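PDB 4ZCF: type III restriction-modification enzyme EcoP15I Mod subunit from Escherichia coli, which binds the DNA site 5'-CAGCAG-3' and methylates the N6 of one adenine on a single strand, and joins the Res subunit for DNA restriction. Local coordinates for residues 282-285 and 286-290; 486-489 and 490-494; 58-61 and 62-65; 396-399 and 400-404. All coordinates share one frame; numbering follows the deposited sequence.

In the fold
Following the chain from the N terminus, the contacts come in the order 3, 1, 4, 2; each is local and closes only a turn, so none nests within or crosses another. Contact 3 turns strand 57-60 into helix 63-71 at the interface with the second subunit. Contact 1 starts helix 283-296 on the far side of the chain's centre, with about 68 Å between the centres of the two, and its nearest atom is about 7 Å from the bound DNA. Contact 4 begins helix 399-404 and again meets the second subunit. Contact 2 opens helix 487-500 against the large mixed sheet and touches contact 4, Arg494 NE lying 4.2 Å from Leu403 CD2.

Contact 1. Residues 282-285 and 286-290; sequences GNEL and QEKYT
The carboxylate of Glu284 lies beside the aliphatic end of Lys288, and that of Glu287 folds back on the Asn283 carbonyl, while Gln286 NE2 meets the edge of the Tyr289 ring in its plane; all belong to the opening turns of the α-helix 283-296. The side chains of Glu284 and Lys288 run side by side in the same direction, with OE2 of Glu284 3.8 Å from CD of Lys288. A bend at chi4 (79°) turns the lysine's ammonium aside, leaving its NZ 5.1 Å from Glu284 OE2, close enough for the opposite charges probably to attract but not a salt bridge. With an alanine here, the Glu284 carboxylate would probably lose both its aliphatic neighbour and the nearby positive charge, and Phe276 and Tyr280 part of their cover. CG of Glu287 rests 3.3 Å from Asn283 O. Beneath these side chains the backbone bonds follow the helical pattern, Lys288 N to Glu284 O at 3.0 Å and Tyr289 N to Leu285 O at 3.0 Å. On the buried side Leu285 and Tyr289 pack on Phe276 and Ile309, and the Gln286 amide bonds the backbone of Lys307 and Ile309 as Tyr289 OH bonds Tyr306 O. One residue further on, Gln286 O accepts from both Thr290 N and Thr290 OG1, the hydroxyl at 2.8 Å, and the two donors arrive from opposite faces of the carbonyl plane.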
# COMPACT_ATOMS: atom_id res chain seq x y z
N GLY A 282 -6.49 30.75 -44.10
CA GLY A 282 -5.62 29.77 -44.76
C GLY A 282 -4.20 29.66 -44.27
O GLY A 282 -3.95 29.39 -43.09
N ASN A 283 -3.24 29.84 -45.21
CA ASN A 283 -1.79 29.76 -44.98
C ASN A 283 -1.32 30.85 -44.00
O ASN A 283 -0.29 30.67 -43.34
CB ASN A 283 -1.02 29.87 -46.31
CG ASN A 283 -1.37 28.82 -47.35
OD1 ASN A 283 -0.96 27.65 -47.26
ND2 ASN A 283 -2.07 29.23 -48.40
N GLU A 284 -2.10 31.95 -43.89
CA GLU A 284 -1.86 33.10 -43.00
C GLU A 284 -1.94 32.71 -41.52
O GLU A 284 -1.21 33.28 -40.72
CB GLU A 284 -2.85 34.24 -43.31
CG GLU A 284 -2.29 35.61 -42.96
CD GLU A 284 -3.27 36.75 -42.75
OE1 GLU A 284 -4.50 36.53 -42.90
OE2 GLU A 284 -2.81 37.86 -42.41
N LEU A 285 -2.85 31.78 -41.17
CA LEU A 285 -3.04 31.27 -39.80
C LEU A 285 -1.71 30.73 -39.23
O LEU A 285 -1.29 31.17 -38.16
CB LEU A 285 -4.15 30.18 -39.78
CG LEU A 285 -4.55 29.59 -38.41
CD1 LEU A 285 -5.06 30.65 -37.46
CD2 LEU A 285 -5.61 28.50 -38.56
N GLN A 286 -1.01 29.87 -39.99
CA GLN A 286 0.27 29.28 -39.62
C GLN A 286 1.42 30.29 -39.56
O GLN A 286 2.29 30.14 -38.69
CB GLN A 286 0.59 28.06 -40.50
CG GLN A 286 1.93 27.35 -40.20
CD GLN A 286 2.03 26.71 -38.82
OE1 GLN A 286 1.78 25.52 -38.63
NE2 GLN A 286 2.51 27.47 -37.85
N GLU A 287 1.45 31.28 -40.47
CA GLU A 287 2.52 32.30 -40.53
C GLU A 287 2.43 33.21 -39.29
O GLU A 287 3.45 33.49 -38.65
CB GLU A 287 2.46 33.11 -41.84
CG GLU A 287 2.63 32.26 -43.10
CD GLU A 287 2.24 32.87 -44.44
OE1 GLU A 287 1.28 33.67 -44.48
OE2 GLU A 287 2.87 32.51 -45.45
N LYS A 288 1.19 33.63 -38.96
CA LYS A 288 0.86 34.45 -37.80
C LYS A 288 1.15 33.70 -36.51
O LYS A 288 1.63 34.31 -35.54
CB LYS A 288 -0.61 34.90 -37.86
CG LYS A 288 -0.78 36.42 -38.06
CD LYS A 288 -0.56 36.90 -39.52
CE LYS A 288 -0.28 38.38 -39.61
NZ LYS A 288 1.12 38.71 -39.25
N TYR A 289 0.88 32.36 -36.51
CA TYR A 289 1.15 31.47 -35.39
C TYR A 289 2.65 31.22 -35.21
O TYR A 289 3.12 31.32 -34.07
CB TYR A 289 0.36 30.15 -35.48
CG TYR A 289 0.58 29.26 -34.27
CD1 TYR A 289 0.13 29.65 -33.00
CD2 TYR A 289 1.31 28.08 -34.36
CE1 TYR A 289 0.44 28.91 -31.87
CE2 TYR A 289 1.60 27.32 -33.24
CZ TYR A 289 1.14 27.72 -31.99
OH TYR A 289 1.41 26.97 -30.88
N THR A 290 3.40 30.93 -36.30
CA THR A 290 4.86 30.73 -36.22
C THR A 290 5.56 31.96 -35.59
O THR A 290 6.55 31.82 -34.88
CB THR A 290 5.45 30.32 -37.59
OG1 THR A 290 4.85 29.10 -38.01
CG2 THR A 290 6.96 30.12 -37.56

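Contact 2. Residues 486-489 and 490-494; sequences TIFD and LTKER
Leu490 turns back onto Ile487 in the first turn of helix 487-500: its CB sits 3.6 Å from Ile487 O, and its CD1 reaches down to the Ile487 CA. Ahead of it Thr486 takes the N-cap position, and its backbone N donates to Asp489 OD2 at 3.1 Å from above the carboxylate plane, which supplies one half of a capping box; the Thr486 hydroxyl turns to Asp470 instead. Thr491 comes next and approaches Ile487 O twice. Its backbone N makes the regular helical bond at 3.0 Å, and its OG1, set beside that N by a chi1 of -59°, lies 2.9 Å from the same Ile487 O, though its one proton may instead serve a weak bond to Gly443 O. Lys492 N binds Phe488 O at 2.8 Å in a nearly straight bond (166° at the hydrogen). Its CB approaches the Phe488 ring obliquely, 4.2 Å from CE2, and beyond it the fully extended chain carries NZ to a salt bridge with Asp81. Glu493 N continues the helical series to Asp489 O at 3.1 Å, while its side chain bends at chi2 (66°) and pairs with Arg497. Arg494 closes the stretch, its N bonded to Leu490 O at 2.9 Å. The helix lies against the large mixed sheet: Phe488 and Thr491 pack on Leu97 of strand 96-99 and on Gln468 of strand 461-468, and Arg494 meets Leu403 of helix 399-404.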
# COMPACT_ATOMS: atom_id res chain seq x y z
N THR A 486 -1.76 27.66 22.68
CA THR A 486 -1.60 26.32 22.08
C THR A 486 -1.49 26.40 20.55
O THR A 486 -1.98 27.37 19.97
CB THR A 486 -2.67 25.30 22.56
OG1 THR A 486 -3.96 25.59 22.03
CG2 THR A 486 -2.73 25.16 24.07
N ILE A 487 -0.83 25.39 19.90
CA ILE A 487 -0.67 25.29 18.43
C ILE A 487 -2.06 25.21 17.80
O ILE A 487 -2.26 25.69 16.68
CB ILE A 487 0.20 24.07 17.97
CG1 ILE A 487 1.35 23.69 18.93
CG2 ILE A 487 0.68 24.20 16.49
CD1 ILE A 487 2.58 24.68 18.99
N PHE A 488 -3.01 24.57 18.52
CA PHE A 488 -4.40 24.43 18.08
C PHE A 488 -5.04 25.80 17.85
O PHE A 488 -5.80 25.95 16.90
CB PHE A 488 -5.23 23.59 19.06
CG PHE A 488 -6.66 23.45 18.61
CD1 PHE A 488 -7.02 22.48 17.66
CD2 PHE A 488 -7.65 24.33 19.06
CE1 PHE A 488 -8.34 22.38 17.20
CE2 PHE A 488 -8.96 24.24 18.58
CZ PHE A 488 -9.30 23.26 17.66
N ASP A 489 -4.76 26.77 18.74
CA ASP A 489 -5.29 28.14 18.69
C ASP A 489 -4.87 28.86 17.41
O ASP A 489 -5.71 29.52 16.80
CB ASP A 489 -4.85 28.94 19.93
CG ASP A 489 -5.41 28.47 21.25
OD1 ASP A 489 -6.57 28.03 21.28
OD2 ASP A 489 -4.71 28.62 22.28
N LEU A 490 -3.59 28.71 17.00
CA LEU A 490 -3.02 29.28 15.77
C LEU A 490 -3.62 28.62 14.56
O LEU A 490 -3.85 29.29 13.54
CB LEU A 490 -1.52 29.05 15.70
CG LEU A 490 -0.64 29.81 16.64
CD1 LEU A 490 0.52 28.93 17.05
CD2 LEU A 490 -0.16 31.14 16.01
N THR A 491 -3.82 27.28 14.65
CA THR A 491 -4.42 26.45 13.61
C THR A 491 -5.84 26.88 13.38
O THR A 491 -6.20 27.13 12.23
CB THR A 491 -4.27 24.95 13.94
OG1 THR A 491 -2.88 24.67 14.08
CG2 THR A 491 -4.90 24.04 12.88
N LYS A 492 -6.66 26.98 14.45
CA LYS A 492 -8.07 27.40 14.39
C LYS A 492 -8.19 28.78 13.73
O LYS A 492 -8.95 28.94 12.78
CB LYS A 492 -8.71 27.39 15.80
CG LYS A 492 -10.18 27.84 15.85
CD LYS A 492 -10.61 28.02 17.32
CE LYS A 492 -12.09 28.29 17.48
NZ LYS A 492 -12.47 28.40 18.90
N GLU A 493 -7.36 29.75 14.19
CA GLU A 493 -7.28 31.10 13.65
C GLU A 493 -6.87 31.14 12.18
O GLU A 493 -7.48 31.91 11.43
CB GLU A 493 -6.35 31.99 14.51
CG GLU A 493 -6.18 33.43 14.02
CD GLU A 493 -7.37 34.39 14.04
OE1 GLU A 493 -8.53 33.93 13.96
OE2 GLU A 493 -7.13 35.62 14.08
N ARG A 494 -5.87 30.32 11.77
CA ARG A 494 -5.39 30.28 10.37
C ARG A 494 -6.50 29.87 9.43
O ARG A 494 -6.55 30.36 8.31
CB ARG A 494 -4.19 29.33 10.18
CG ARG A 494 -3.47 29.57 8.87
CD ARG A 494 -3.68 28.55 7.75
NE ARG A 494 -2.42 27.82 7.60
CZ ARG A 494 -1.78 27.59 6.47
NH1 ARG A 494 -2.32 27.92 5.31
NH2 ARG A 494 -0.61 26.97 6.48

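Contact 3. Residues 58-61 and 62-65; sequences LNWL and GKSY
Lys63 NZ donates to Leu58 O at 2.9 Å, nearly along the C=O axis, and so the lysine at the start of helix 63-71 reaches back to the strand that precedes it. Its side chain is extended throughout and passes over one face of the Trp60 indole, the two side chains crossing at about a right angle. CG stands 3.9 Å from the centroid of the Trp60 six-membered ring, only 15° off the normal, a CH-π contact, while CD of Lys63 lies 3.7 Å from CZ3 of Trp60. A chi1 of 79° swings the indole in between the tryptophan's own backbone N and carbonyl carbon and brings it beneath the lysine; its NE1 bonds Thr176. A serine in place of Trp60 would probably leave the lysine's methylenes without the ring face they lie on, so that NZ could swing off Leu58 O, and Thr176 OG1 without that donor. The backbone reverses through Lys63 N to Trp60 O, 3.3 Å. At Gly62 phi is positive, and a CB would be jammed against Leu61 O. This is a type II β turn leading from strand to helix, beside the antiparallel ladder that Leu58, Asn59 and Trp60 form with the second subunit across the Mod dimer interface.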
# COMPACT_ATOMS: atom_id res chain seq x y z
N LEU A 58 11.57 -5.60 9.81
CA LEU A 58 11.98 -4.37 10.49
C LEU A 58 11.47 -4.57 11.94
O LEU A 58 10.25 -4.66 12.18
CB LEU A 58 11.37 -3.10 9.85
CG LEU A 58 11.65 -1.77 10.58
CD1 LEU A 58 13.09 -1.30 10.37
CD2 LEU A 58 10.67 -0.68 10.14
N ASN A 59 12.42 -4.75 12.86
CA ASN A 59 12.13 -4.99 14.27
C ASN A 59 12.75 -3.87 15.04
O ASN A 59 13.83 -3.37 14.67
CB ASN A 59 12.75 -6.31 14.78
CG ASN A 59 12.61 -7.52 13.88
OD1 ASN A 59 11.51 -8.06 13.69
ND2 ASN A 59 13.74 -8.02 13.38
N TRP A 60 12.05 -3.45 16.09
CA TRP A 60 12.48 -2.42 17.01
C TRP A 60 11.83 -2.70 18.37
O TRP A 60 10.74 -3.29 18.42
CB TRP A 60 12.17 -1.00 16.44
CG TRP A 60 10.74 -0.55 16.56
CD1 TRP A 60 10.20 0.14 17.59
CD2 TRP A 60 9.67 -0.79 15.63
NE1 TRP A 60 8.86 0.36 17.37
CE2 TRP A 60 8.50 -0.24 16.19
CE3 TRP A 60 9.59 -1.44 14.39
CZ2 TRP A 60 7.26 -0.30 15.55
CZ3 TRP A 60 8.36 -1.47 13.73
CH2 TRP A 60 7.22 -0.89 14.31
N LEU A 61 12.51 -2.32 19.48
CA LEU A 61 12.01 -2.42 20.87
C LEU A 61 10.90 -1.38 20.99
O LEU A 61 11.16 -0.18 20.77
CB LEU A 61 13.15 -2.13 21.88
CG LEU A 61 12.80 -2.00 23.39
CD1 LEU A 61 12.53 -3.37 24.02
CD2 LEU A 61 13.89 -1.24 24.16
N GLY A 62 9.67 -1.84 21.24
CA GLY A 62 8.50 -0.97 21.28
C GLY A 62 7.46 -1.31 20.22
O GLY A 62 6.37 -0.74 20.21
N LYS A 63 7.78 -2.29 19.33
CA LYS A 63 6.88 -2.79 18.31
C LYS A 63 5.65 -3.41 18.97
O LYS A 63 4.54 -3.17 18.51
CB LYS A 63 7.59 -3.81 17.39
CG LYS A 63 6.80 -4.14 16.14
CD LYS A 63 7.63 -4.86 15.07
CE LYS A 63 6.75 -5.23 13.89
NZ LYS A 63 7.53 -5.62 12.69
N SER A 64 5.87 -4.21 20.05
CA SER A 64 4.79 -4.85 20.83
C SER A 64 3.95 -3.81 21.56
O SER A 64 2.74 -4.00 21.68
CB SER A 64 5.34 -5.90 21.79
OG SER A 64 6.48 -5.48 22.53
N TYR A 65 4.60 -2.71 22.02
CA TYR A 65 4.00 -1.55 22.67
C TYR A 65 3.15 -0.74 21.67
O TYR A 65 2.06 -0.29 22.03
CB TYR A 65 5.09 -0.64 23.30
CG TYR A 65 4.55 0.53 24.11
CD1 TYR A 65 4.11 0.36 25.42
CD2 TYR A 65 4.53 1.81 23.57
CE1 TYR A 65 3.62 1.43 26.16
CE2 TYR A 65 4.06 2.90 24.32
CZ TYR A 65 3.60 2.70 25.61
OH TYR A 65 3.14 3.76 26.36

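Contact 4. Residues 396-399 and 400-404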
# COMPACT_ATOMS: atom_id res chain seq x y z
N GLY A 396 10.09 25.82 -1.09
CA GLY A 396 9.31 25.69 0.13
C GLY A 396 9.26 26.96 0.95
O GLY A 396 8.34 27.11 1.76
N ARG A 397 10.23 27.87 0.75
CA ARG A 397 10.30 29.14 1.49
C ARG A 397 9.10 30.10 1.27
O ARG A 397 8.90 30.99 2.09
CB ARG A 397 11.71 29.79 1.47
CG ARG A 397 12.06 30.58 0.22
CD ARG A 397 13.47 31.11 0.34
NE ARG A 397 14.21 31.03 -0.93
CZ ARG A 397 15.29 30.27 -1.13
NH1 ARG A 397 15.78 29.52 -0.15
NH2 ARG A 397 15.89 30.25 -2.31
N VAL A 398 8.25 29.84 0.24
CA VAL A 398 7.02 30.59 -0.04
C VAL A 398 5.97 30.45 1.07
O VAL A 398 5.05 31.26 1.12
CB VAL A 398 6.40 30.39 -1.44
CG1 VAL A 398 7.32 30.94 -2.51
CG2 VAL A 398 6.04 28.94 -1.72
N ALA A 399 6.10 29.45 1.96
CA ALA A 399 5.22 29.23 3.11
C ALA A 399 5.28 30.42 4.09
O ALA A 399 4.31 30.66 4.80
CB ALA A 399 5.58 27.94 3.83
N THR A 400 6.40 31.16 4.11
CA THR A 400 6.56 32.35 4.95
C THR A 400 5.74 33.50 4.36
O THR A 400 5.12 34.26 5.10
CB THR A 400 8.04 32.71 5.13
OG1 THR A 400 8.63 32.97 3.85
CG2 THR A 400 8.82 31.64 5.88
N ASN A 401 5.68 33.59 3.03
CA ASN A 401 4.92 34.61 2.31
C ASN A 401 3.40 34.42 2.52
O ASN A 401 2.67 35.39 2.76
CB ASN A 401 5.27 34.54 0.82
CG ASN A 401 5.03 35.82 0.07
OD1 ASN A 401 5.95 36.63 -0.12
ND2 ASN A 401 3.79 36.01 -0.40
N GLU A 402 2.94 33.16 2.44
CA GLU A 402 1.55 32.72 2.63
C GLU A 402 1.04 33.06 4.03
O GLU A 402 -0.10 33.51 4.19
CB GLU A 402 1.46 31.20 2.42
CG GLU A 402 1.51 30.78 0.97
CD GLU A 402 1.86 29.33 0.73
OE1 GLU A 402 1.83 28.53 1.70
OE2 GLU A 402 2.15 28.99 -0.43
N LEU A 403 1.92 32.84 5.03
CA LEU A 403 1.66 33.08 6.44
C LEU A 403 1.79 34.52 6.88
O LEU A 403 1.14 34.91 7.86
CB LEU A 403 2.45 32.09 7.32
CG LEU A 403 1.86 30.67 7.38
CD1 LEU A 403 2.88 29.68 7.90
CD2 LEU A 403 0.60 30.62 8.24
N LYS A 404 2.60 35.34 6.16
CA LYS A 404 2.70 36.78 6.46
C LYS A 404 1.45 37.48 5.90
O LYS A 404 1.05 38.52 6.38
CB LYS A 404 4.01 37.39 5.90
CG LYS A 404 4.38 38.75 6.52
CD LYS A 404 5.06 38.62 7.89
CE LYS A 404 4.76 39.77 8.84
NZ LYS A 404 5.42 41.04 8.43
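Glu402 leans back from the first full helical turn over Val398 and Ala399. Its CB lies 3.8 Å from Val398 O, and with CG placed beside the backbone N (chi1 -76°) the extended chain runs toward the helix start: CG comes to 3.6 Å from the same Val398 O, and CD passes just beyond it. At the tip the two oxygens part, OE1 lying 3.7 Å from Ala399 CA and OE2 4.1 Å from CG2 of Val398. Both are fixed from outside, OE2 by the Thr419 hydroxyl and OE1 by Ile420 N, so the carboxylate joins this helix to the N-terminal end of helix 420-430. Thr400 OG1 donates to Arg397 O at 2.7 Å, almost in line with that carbonyl (176°), whereas Thr400 N reaches it at 3.2 Å from above its plane. Two donors therefore grip this one oxygen. Val398 O takes Glu402 N at 3.1 Å in the carbonyl plane, with a weak second bond from Asn401 N. Val398 and Asn401 also pack on Pro352 of the second subunit. Bonds spanning three residues, Ala399 to Gly396 and Thr400 to Arg397, thus give way to ones spanning four, as a loop winds into the short α-helix 399-404.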